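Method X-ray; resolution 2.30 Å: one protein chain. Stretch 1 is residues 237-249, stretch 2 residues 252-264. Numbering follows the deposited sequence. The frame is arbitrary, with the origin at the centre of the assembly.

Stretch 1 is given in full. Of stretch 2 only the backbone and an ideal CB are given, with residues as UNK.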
ATOM      1  N   LYS A 237       8.398   0.253  18.896  1.00 18.59           N
ATOM      2  CA  LYS A 237       7.199  -0.517  18.619  1.00 19.08           C
ATOM      3  C   LYS A 237       6.236  -0.324  19.780  1.00 23.02           C
ATOM      4  O   LYS A 237       6.657  -0.248  20.937  1.00 22.04           O
ATOM      5  CB  LYS A 237       7.531  -2.002  18.423  1.00 18.87           C
ATOM      6  CG  LYS A 237       6.353  -2.949  18.555  1.00 18.09           C
ATOM      7  CD  LYS A 237       6.765  -4.375  18.235  1.00 15.61           C
ATOM      8  CE  LYS A 237       6.024  -5.384  19.093  1.00 24.60           C
ATOM      9  NZ  LYS A 237       4.630  -4.964  19.401  1.00 29.48           N
ATOM     10  N   ASP A 238       4.948  -0.212  19.463  1.00 20.57           N
ATOM     11  CA  ASP A 238       3.916  -0.157  20.495  1.00 20.82           C
ATOM     12  C   ASP A 238       2.681  -0.848  19.928  1.00 26.22           C
ATOM     13  O   ASP A 238       1.919  -0.238  19.171  1.00 24.22           O
ATOM     14  CB  ASP A 238       3.610   1.273  20.911  1.00 17.76           C
ATOM     15  CG  ASP A 238       2.506   1.347  21.945  1.00 22.28           C
ATOM     16  OD1 ASP A 238       2.324   0.368  22.693  1.00 22.00           O
ATOM     17  OD2 ASP A 238       1.811   2.380  22.007  1.00 24.48           O
ATOM     18  N   GLY A 239       2.491  -2.105  20.300  1.00 22.81           N
ATOM     19  CA  GLY A 239       1.391  -2.867  19.744  1.00 21.50           C
ATOM     20  C   GLY A 239       1.610  -3.060  18.259  1.00 22.74           C
ATOM     21  O   GLY A 239       2.577  -3.695  17.827  1.00 20.61           O
ATOM     22  N   ASP A 240       0.708  -2.504  17.454  1.00 21.16           N
ATOM     23  CA  ASP A 240       0.825  -2.555  16.006  1.00 19.30           C
ATOM     24  C   ASP A 240       1.354  -1.252  15.421  1.00 17.25           C
ATOM     25  O   ASP A 240       1.300  -1.064  14.203  1.00 17.04           O
ATOM     26  CB  ASP A 240      -0.524  -2.909  15.381  1.00 22.37           C
ATOM     27  CG  ASP A 240      -1.652  -2.030  15.887  1.00 23.90           C
ATOM     28  OD1 ASP A 240      -1.392  -1.137  16.718  1.00 26.24           O
ATOM     29  OD2 ASP A 240      -2.806  -2.234  15.450  1.00 25.30           O
ATOM     30  N   ASN A 241       1.859  -0.352  16.264  1.00 28.95           N
ATOM     31  CA  ASN A 241       2.464   0.902  15.837  1.00 25.38           C
ATOM     32  C   ASN A 241       3.979   0.762  15.814  1.00 26.05           C
ATOM     33  O   ASN A 241       4.575   0.260  16.773  1.00 30.35           O
ATOM     34  CB  ASN A 241       2.076   2.048  16.774  1.00 29.59           C
ATOM     35  CG  ASN A 241       0.647   2.503  16.585  1.00 29.86           C
ATOM     36  OD1 ASN A 241      -0.013   2.133  15.617  1.00 30.31           O
ATOM     37  ND2 ASN A 241       0.162   3.324  17.512  1.00 27.88           N
ATOM     38  N   PHE A 242       4.600   1.224  14.732  1.00 18.72           N
ATOM     39  CA  PHE A 242       6.047   1.171  14.578  1.00 17.74           C
ATOM     40  C   PHE A 242       6.527   2.522  14.082  1.00 19.28           C
ATOM     41  O   PHE A 242       5.997   3.046  13.098  1.00 21.89           O
ATOM     42  CB  PHE A 242       6.460   0.063  13.608  1.00 20.77           C
ATOM     43  CG  PHE A 242       5.974  -1.295  14.010  1.00 21.63           C
ATOM     44  CD1 PHE A 242       4.681  -1.697  13.717  1.00 19.54           C
ATOM     45  CD2 PHE A 242       6.803  -2.166  14.691  1.00 20.07           C
ATOM     46  CE1 PHE A 242       4.228  -2.939  14.089  1.00 20.05           C
ATOM     47  CE2 PHE A 242       6.356  -3.411  15.057  1.00 21.22           C
ATOM     48  CZ  PHE A 242       5.062  -3.795  14.762  1.00 20.91           C
ATOM     49  N   PHE A 243       7.532   3.078  14.755  1.00 16.52           N
ATOM     50  CA  PHE A 243       7.899   4.465  14.517  1.00 15.33           C
ATOM     51  C   PHE A 243       9.314   4.714  15.007  1.00 16.70           C
ATOM     52  O   PHE A 243       9.798   4.048  15.925  1.00 15.76           O
ATOM     53  CB  PHE A 243       6.928   5.423  15.216  1.00 12.42           C
ATOM     54  CG  PHE A 243       6.754   5.146  16.685  1.00 13.82           C
ATOM     55  CD1 PHE A 243       5.862   4.180  17.124  1.00 15.17           C
ATOM     56  CD2 PHE A 243       7.477   5.854  17.627  1.00 16.91           C
ATOM     57  CE1 PHE A 243       5.706   3.921  18.470  1.00 12.09           C
ATOM     58  CE2 PHE A 243       7.320   5.601  18.976  1.00 15.52           C
ATOM     59  CZ  PHE A 243       6.435   4.633  19.395  1.00 14.05           C
ATOM     60  N   GLU A 244       9.958   5.693  14.385  1.00 25.05           N
ATOM     61  CA  GLU A 244      11.274   6.164  14.793  1.00 28.74           C
ATOM     62  C   GLU A 244      11.105   7.198  15.903  1.00 27.40           C
ATOM     63  O   GLU A 244      10.510   8.258  15.681  1.00 26.28           O
ATOM     64  CB  GLU A 244      12.004   6.762  13.594  1.00 26.78           C
ATOM     65  CG  GLU A 244      13.505   6.801  13.695  1.00 27.27           C
ATOM     66  CD  GLU A 244      14.140   7.263  12.400  1.00 35.30           C
ATOM     67  OE1 GLU A 244      13.890   6.629  11.353  1.00 33.62           O
ATOM     68  OE2 GLU A 244      14.876   8.272  12.425  1.00 42.78           O
ATOM     69  N   PHE A 245      11.611   6.888  17.090  1.00 27.18           N
ATOM     70  CA  PHE A 245      11.482   7.816  18.210  1.00 31.01           C
ATOM     71  C   PHE A 245      12.490   8.952  18.064  1.00 33.97           C
ATOM     72  O   PHE A 245      13.687   8.694  17.906  1.00 34.72           O
ATOM     73  CB  PHE A 245      11.685   7.094  19.537  1.00 32.57           C
ATOM     74  CG  PHE A 245      11.023   7.773  20.699  1.00 29.89           C
ATOM     75  CD1 PHE A 245       9.686   8.120  20.644  1.00 31.21           C
ATOM     76  CD2 PHE A 245      11.737   8.063  21.846  1.00 35.57           C
ATOM     77  CE1 PHE A 245       9.074   8.746  21.709  1.00 28.59           C
ATOM     78  CE2 PHE A 245      11.129   8.690  22.918  1.00 33.93           C
ATOM     79  CZ  PHE A 245       9.796   9.031  22.848  1.00 31.88           C
ATOM     80  N   PRO A 246      12.051  10.210  18.134  1.00 39.90           N
ATOM     81  CA  PRO A 246      12.910  11.324  17.713  1.00 36.72           C
ATOM     82  C   PRO A 246      13.965  11.722  18.730  1.00 39.14           C
ATOM     83  O   PRO A 246      14.151  11.066  19.760  1.00 43.92           O
ATOM     84  CB  PRO A 246      11.906  12.460  17.498  1.00 37.85           C
ATOM     85  CG  PRO A 246      10.855  12.188  18.519  1.00 38.61           C
ATOM     86  CD  PRO A 246      10.740  10.680  18.611  1.00 37.14           C
ATOM     87  N   SER A 247      14.660  12.819  18.426  1.00 53.90           N
ATOM     88  CA  SER A 247      15.743  13.296  19.278  1.00 58.88           C
ATOM     89  C   SER A 247      15.234  13.713  20.654  1.00 50.66           C
ATOM     90  O   SER A 247      15.755  13.270  21.684  1.00 47.89           O
ATOM     91  CB  SER A 247      16.451  14.464  18.590  1.00 64.06           C
ATOM     92  OG  SER A 247      15.506  15.353  18.016  1.00 65.38           O
ATOM     93  N   SER A 248      14.214  14.564  20.690  1.00 33.35           N
ATOM     94  CA  SER A 248      13.754  15.183  21.926  1.00 31.45           C
ATOM     95  C   SER A 248      12.783  14.314  22.720  1.00 30.09           C
ATOM     96  O   SER A 248      12.241  14.784  23.726  1.00 39.28           O
ATOM     97  CB  SER A 248      13.106  16.530  21.614  1.00 44.58           C
ATOM     98  OG  SER A 248      12.292  16.431  20.458  1.00 40.69           O
ATOM     99  N   GLY A 249      12.553  13.073  22.305  1.00 20.83           N
ATOM    100  CA  GLY A 249      11.666  12.195  23.042  1.00 21.25           C
ATOM    101  C   GLY A 249      10.231  12.682  23.093  1.00 23.27           C
ATOM    102  O   GLY A 249       9.600  12.676  24.155  1.00 26.14           O
ATOM    103  N   UNK A 252       4.251  12.555  17.777  1.00 30.13           N
ATOM    104  CA  UNK A 252       2.816  12.338  17.649  1.00 25.67           C
ATOM    105  C   UNK A 252       2.541  11.572  16.366  1.00 23.45           C
ATOM    106  O   UNK A 252       2.925  12.014  15.278  1.00 22.76           O
ATOM    107  CB  UNK A 252       2.054  13.665  17.664  1.00 25.67           C
ATOM    108  N   UNK A 253       1.890  10.428  16.500  1.00 22.72           N
ATOM    109  CA  UNK A 253       1.323   9.693  15.380  1.00 22.71           C
ATOM    110  C   UNK A 253      -0.140  10.075  15.216  1.00 21.65           C
ATOM    111  O   UNK A 253      -0.709  10.778  16.055  1.00 20.86           O
ATOM    112  CB  UNK A 253       1.471   8.184  15.583  1.00 22.71           C
ATOM    113  N   UNK A 254      -0.782   9.651  14.121  1.00 20.61           N
ATOM    114  CA  UNK A 254      -2.222   9.924  13.975  1.00 18.67           C
ATOM    115  C   UNK A 254      -3.052   9.592  15.204  1.00 22.65           C
ATOM    116  O   UNK A 254      -3.817  10.439  15.678  1.00 23.56           O
ATOM    117  CB  UNK A 254      -2.773   9.136  12.785  1.00 18.67           C
ATOM    118  N   UNK A 255      -2.905   8.385  15.749  1.00 25.07           N
ATOM    119  CA  UNK A 255      -3.776   7.905  16.811  1.00 22.70           C
ATOM    120  C   UNK A 255      -3.201   8.086  18.208  1.00 23.01           C
ATOM    121  O   UNK A 255      -3.938   7.909  19.185  1.00 25.51           O
ATOM    122  CB  UNK A 255      -4.088   6.425  16.583  1.00 22.70           C
ATOM    123  N   UNK A 256      -1.921   8.431  18.338  1.00 26.66           N
ATOM    124  CA  UNK A 256      -1.317   8.508  19.661  1.00 24.53           C
ATOM    125  C   UNK A 256      -0.064   9.370  19.620  1.00 22.20           C
ATOM    126  O   UNK A 256       0.594   9.492  18.584  1.00 21.60           O
ATOM    127  CB  UNK A 256      -0.986   7.109  20.186  1.00 24.53           C
ATOM    128  N   UNK A 257       0.252   9.965  20.769  1.00 20.95           N
ATOM    129  CA  UNK A 257       1.481  10.718  20.975  1.00 20.93           C
ATOM    130  C   UNK A 257       2.301  10.047  22.067  1.00 22.39           C
ATOM    131  O   UNK A 257       1.748   9.542  23.051  1.00 18.06           O
ATOM    132  CB  UNK A 257       1.180  12.174  21.337  1.00 20.93           C
ATOM    133  N   UNK A 258       3.620  10.033  21.883  1.00 22.90           N
ATOM    134  CA  UNK A 258       4.547   9.402  22.814  1.00 23.86           C
ATOM    135  C   UNK A 258       5.532  10.447  23.310  1.00 23.30           C
ATOM    136  O   UNK A 258       6.335  10.967  22.529  1.00 24.94           O
ATOM    137  CB  UNK A 258       5.279   8.230  22.158  1.00 23.86           C
ATOM    138  N   UNK A 259       5.475  10.751  24.602  1.00 20.84           N
ATOM    139  CA  UNK A 259       6.389  11.703  25.211  1.00 22.74           C
ATOM    140  C   UNK A 259       7.258  10.987  26.230  1.00 25.62           C
ATOM    141  O   UNK A 259       6.748  10.311  27.130  1.00 23.45           O
ATOM    142  CB  UNK A 259       5.625  12.856  25.864  1.00 22.74           C
ATOM    143  N   UNK A 260       8.564  11.139  26.081  1.00 30.93           N
ATOM    144  CA  UNK A 260       9.502  10.577  27.035  1.00 31.95           C
ATOM    145  C   UNK A 260       9.479  11.402  28.312  1.00 36.63           C
ATOM    146  O   UNK A 260       9.785  12.599  28.287  1.00 40.92           O
ATOM    147  CB  UNK A 260      10.914  10.523  26.447  1.00 31.95           C
ATOM    148  N   UNK A 261       9.097  10.780  29.426  1.00 62.47           N
ATOM    149  CA  UNK A 261       9.437  11.361  30.713  1.00 67.32           C
ATOM    150  C   UNK A 261      10.949  11.544  30.765  1.00 66.34           C
ATOM    151  O   UNK A 261      11.688  10.892  30.023  1.00 73.28           O
ATOM    152  CB  UNK A 261       8.943  10.487  31.867  1.00 67.32           C
ATOM    153  N   UNK A 262      11.418  12.430  31.651  1.00 51.16           N
ATOM    154  CA  UNK A 262      12.724  13.037  31.407  1.00 55.56           C
ATOM    155  C   UNK A 262      12.616  13.810  30.099  1.00 57.71           C
ATOM    156  O   UNK A 262      13.051  13.312  29.055  1.00 62.57           O
ATOM    157  CB  UNK A 262      13.838  11.990  31.351  1.00 55.56           C
ATOM    158  N   UNK A 263      12.062  15.031  30.167  1.00 51.39           N
ATOM    159  CA  UNK A 263      11.239  15.735  29.177  1.00 49.84           C
ATOM    160  C   UNK A 263       9.751  15.549  29.434  1.00 45.90           C
ATOM    161  O   UNK A 263       8.929  15.867  28.571  1.00 47.43           O
ATOM    162  CB  UNK A 263      11.580  15.250  27.766  1.00 49.84           C
ATOM    163  N   UNK A 264       9.389  15.051  30.618  1.00 41.08           N
ATOM    164  CA  UNK A 264       8.006  15.183  31.065  1.00 37.10           C
ATOM    165  C   UNK A 264       7.692  16.623  31.459  1.00 42.84           C
ATOM    166  O   UNK A 264       6.631  17.153  31.109  1.00 45.54           O
ATOM    167  CB  UNK A 264       7.735  14.244  32.242  1.00 37.10           C
TER

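Position 252 lies out of reach of stretch 1, with nothing within 5.5 Å of its ideal CB. Stretch 1 sets no preference. The residue is Cys-252, which bonds to position 257.

At 253 CA-to-CB points toward stretch 1, near Asn-241 and the ring of Phe-243. A medium or large apolar side chain would suit. It is Leu-253. Its CD1 packs 3.7 Å from CD1 of Phe-243.

Position 254 is out of reach. Its phi of -48° allows many residues, proline among them. It is Pro-254.

At 255 CA-to-CB points toward stretch 1, and the ideal CB is 5.3 Å from ND2 of Asn-241, an amide donor. A short acceptor such as Asp or Asn would fit. It is Asp-255. Its OD2 accepts a weak hydrogen bond from ND2 of Asn-241 at 3.4 Å.

Position 256 points the same way, its ideal CB 4.8 Å from ND2 of Asn-241. Small residues would suit, perhaps polar ones. It is Ala-256, which makes no close contact.

Position 257 is out of reach, so many residues would suit. It is Cys-257. Its SG is 2.0 Å from SG of Cys-252, a disulfide.

Position 258 is the most telling. CA-to-CB points toward stretch 1, and the ideal CB is 3.9 Å from CE1 of Phe-245 and 4.6 Å from CE2 of Phe-243. Beyond lie the carboxylate of Asp-238 and the amide of Asn-241. A long, flat side chain, polar at its tip, would suit; Phe or Leu would use only the apolar part. It is Tyr-258. Its ring forms an offset stack with Phe-243, centroids 4.5 Å apart and planes at 15°. Its OH donates to OD2 of Asp-238 at 2.5 Å and accepts a weak hydrogen bond from ND2 of Asn-241 at 3.3 Å.

At 259 CA-to-CB points away, so a long polar side chain is one option among many. It is Lys-259. Its CA makes a CA-H...O contact with O of Gly-249 at 3.5 Å.

At 260 the backbone N donates to O of Gly-249 at 2.7 Å. CA-to-CB points toward stretch 1, so a modest side chain suits. It is Asn-260, whose CB meets the edge of the Phe-245 ring, 4.0 Å from CE2.

Position 261 points away, so many residues suit; it is Glu-261, poorly ordered. Position 262 is out of reach, and its phi of 62° favours glycine or asparagine; it is Lys-262.

At 263 phi is 95°, which favours glycine, but CA-to-CB points toward stretch 1, near O of Ser-248. A donor could suit. Gln-263 does not supply it: its OE1 lies 3.4 Å from O of Ser-248, two acceptors with no hydrogen bond.

Position 264 is out of reach and unconstrained. It is Lys-264.

Stretch 2 (252-264) CLPDACYKNEKQK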
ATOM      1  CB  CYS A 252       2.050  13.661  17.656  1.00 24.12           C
ATOM      2  SG  CYS A 252       1.732  14.335  19.296  1.00 30.14           S
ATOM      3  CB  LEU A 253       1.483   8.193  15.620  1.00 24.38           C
ATOM      4  CG  LEU A 253       2.895   7.668  15.881  1.00 20.25           C
ATOM      5  CD1 LEU A 253       2.879   6.154  16.025  1.00 22.99           C
ATOM      6  CD2 LEU A 253       3.839   8.096  14.775  1.00 21.24           C
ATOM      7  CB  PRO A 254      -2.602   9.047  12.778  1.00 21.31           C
ATOM      8  CG  PRO A 254      -1.383   9.045  11.937  1.00 20.61           C
ATOM      9  CD  PRO A 254      -0.202   9.126  12.870  1.00 21.31           C
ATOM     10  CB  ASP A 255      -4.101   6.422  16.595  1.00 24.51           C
ATOM     11  CG  ASP A 255      -2.856   5.568  16.468  1.00 28.07           C
ATOM     12  OD1 ASP A 255      -1.778   6.130  16.195  1.00 24.52           O
ATOM     13  OD2 ASP A 255      -2.949   4.336  16.645  1.00 31.62           O
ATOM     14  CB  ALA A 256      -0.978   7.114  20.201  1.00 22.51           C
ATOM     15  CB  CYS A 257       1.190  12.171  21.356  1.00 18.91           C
ATOM     16  SG  CYS A 257       0.325  13.099  20.081  1.00 29.26           S
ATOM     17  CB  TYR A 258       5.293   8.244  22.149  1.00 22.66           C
ATOM     18  CG  TYR A 258       4.392   7.150  21.628  1.00 18.85           C
ATOM     19  CD1 TYR A 258       3.972   7.141  20.305  1.00 19.49           C
ATOM     20  CD2 TYR A 258       3.966   6.126  22.458  1.00 17.94           C
ATOM     21  CE1 TYR A 258       3.148   6.143  19.824  1.00 15.31           C
ATOM     22  CE2 TYR A 258       3.145   5.124  21.988  1.00 19.38           C
ATOM     23  CZ  TYR A 258       2.738   5.136  20.671  1.00 16.58           C
ATOM     24  OH  TYR A 258       1.920   4.137  20.198  1.00 18.71           O
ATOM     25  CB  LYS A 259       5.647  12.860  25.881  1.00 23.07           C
ATOM     26  CG  LYS A 259       6.556  14.040  26.192  1.00 19.28           C
ATOM     27  CD  LYS A 259       5.796  15.169  26.849  1.00 18.36           C
ATOM     28  CE  LYS A 259       6.514  16.488  26.655  1.00 21.18           C
ATOM     29  NZ  LYS A 259       6.086  17.504  27.653  1.00 27.10           N
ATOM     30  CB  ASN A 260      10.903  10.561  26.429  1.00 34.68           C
ATOM     31  CG  ASN A 260      11.880   9.736  27.232  1.00 32.26           C
ATOM     32  OD1 ASN A 260      11.489   8.871  28.010  1.00 41.06           O
ATOM     33  ND2 ASN A 260      13.166  10.004  27.049  1.00 41.77           N
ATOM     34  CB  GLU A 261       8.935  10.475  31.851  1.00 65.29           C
ATOM     35  CG  GLU A 261       7.445  10.636  32.119  1.00 65.20           C
ATOM     36  CD  GLU A 261       6.730   9.312  32.286  1.00 72.26           C
ATOM     37  OE1 GLU A 261       5.531   9.235  31.941  1.00 77.37           O
ATOM     38  OE2 GLU A 261       7.365   8.350  32.763  1.00 70.23           O
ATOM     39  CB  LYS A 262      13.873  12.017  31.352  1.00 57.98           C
ATOM     40  CG  LYS A 262      14.195  11.331  32.667  1.00 64.43           C
ATOM     41  CD  LYS A 262      14.873  12.286  33.628  1.00 56.22           C
ATOM     42  CE  LYS A 262      14.039  12.473  34.880  1.00 54.25           C
ATOM     43  NZ  LYS A 262      14.556  13.580  35.731  1.00 55.00           N
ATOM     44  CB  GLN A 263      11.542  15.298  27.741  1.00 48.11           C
ATOM     45  CG  GLN A 263      12.615  16.116  27.055  1.00 53.77           C
ATOM     46  CD  GLN A 263      13.929  15.374  26.965  1.00 58.81           C
ATOM     47  OE1 GLN A 263      13.968  14.198  26.599  1.00 52.66           O
ATOM     48  NE2 GLN A 263      15.017  16.057  27.303  1.00 66.55           N
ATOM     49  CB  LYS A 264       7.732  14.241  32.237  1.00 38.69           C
ATOM     50  CG  LYS A 264       6.430  14.543  32.967  1.00 42.59           C
ATOM     51  CD  LYS A 264       6.036  13.423  33.917  1.00 46.20           C
ATOM     52  CE  LYS A 264       4.712  13.725  34.600  1.00 52.34           C
ATOM     53  NZ  LYS A 264       4.133  12.522  35.263  1.00 55.35           N
TER
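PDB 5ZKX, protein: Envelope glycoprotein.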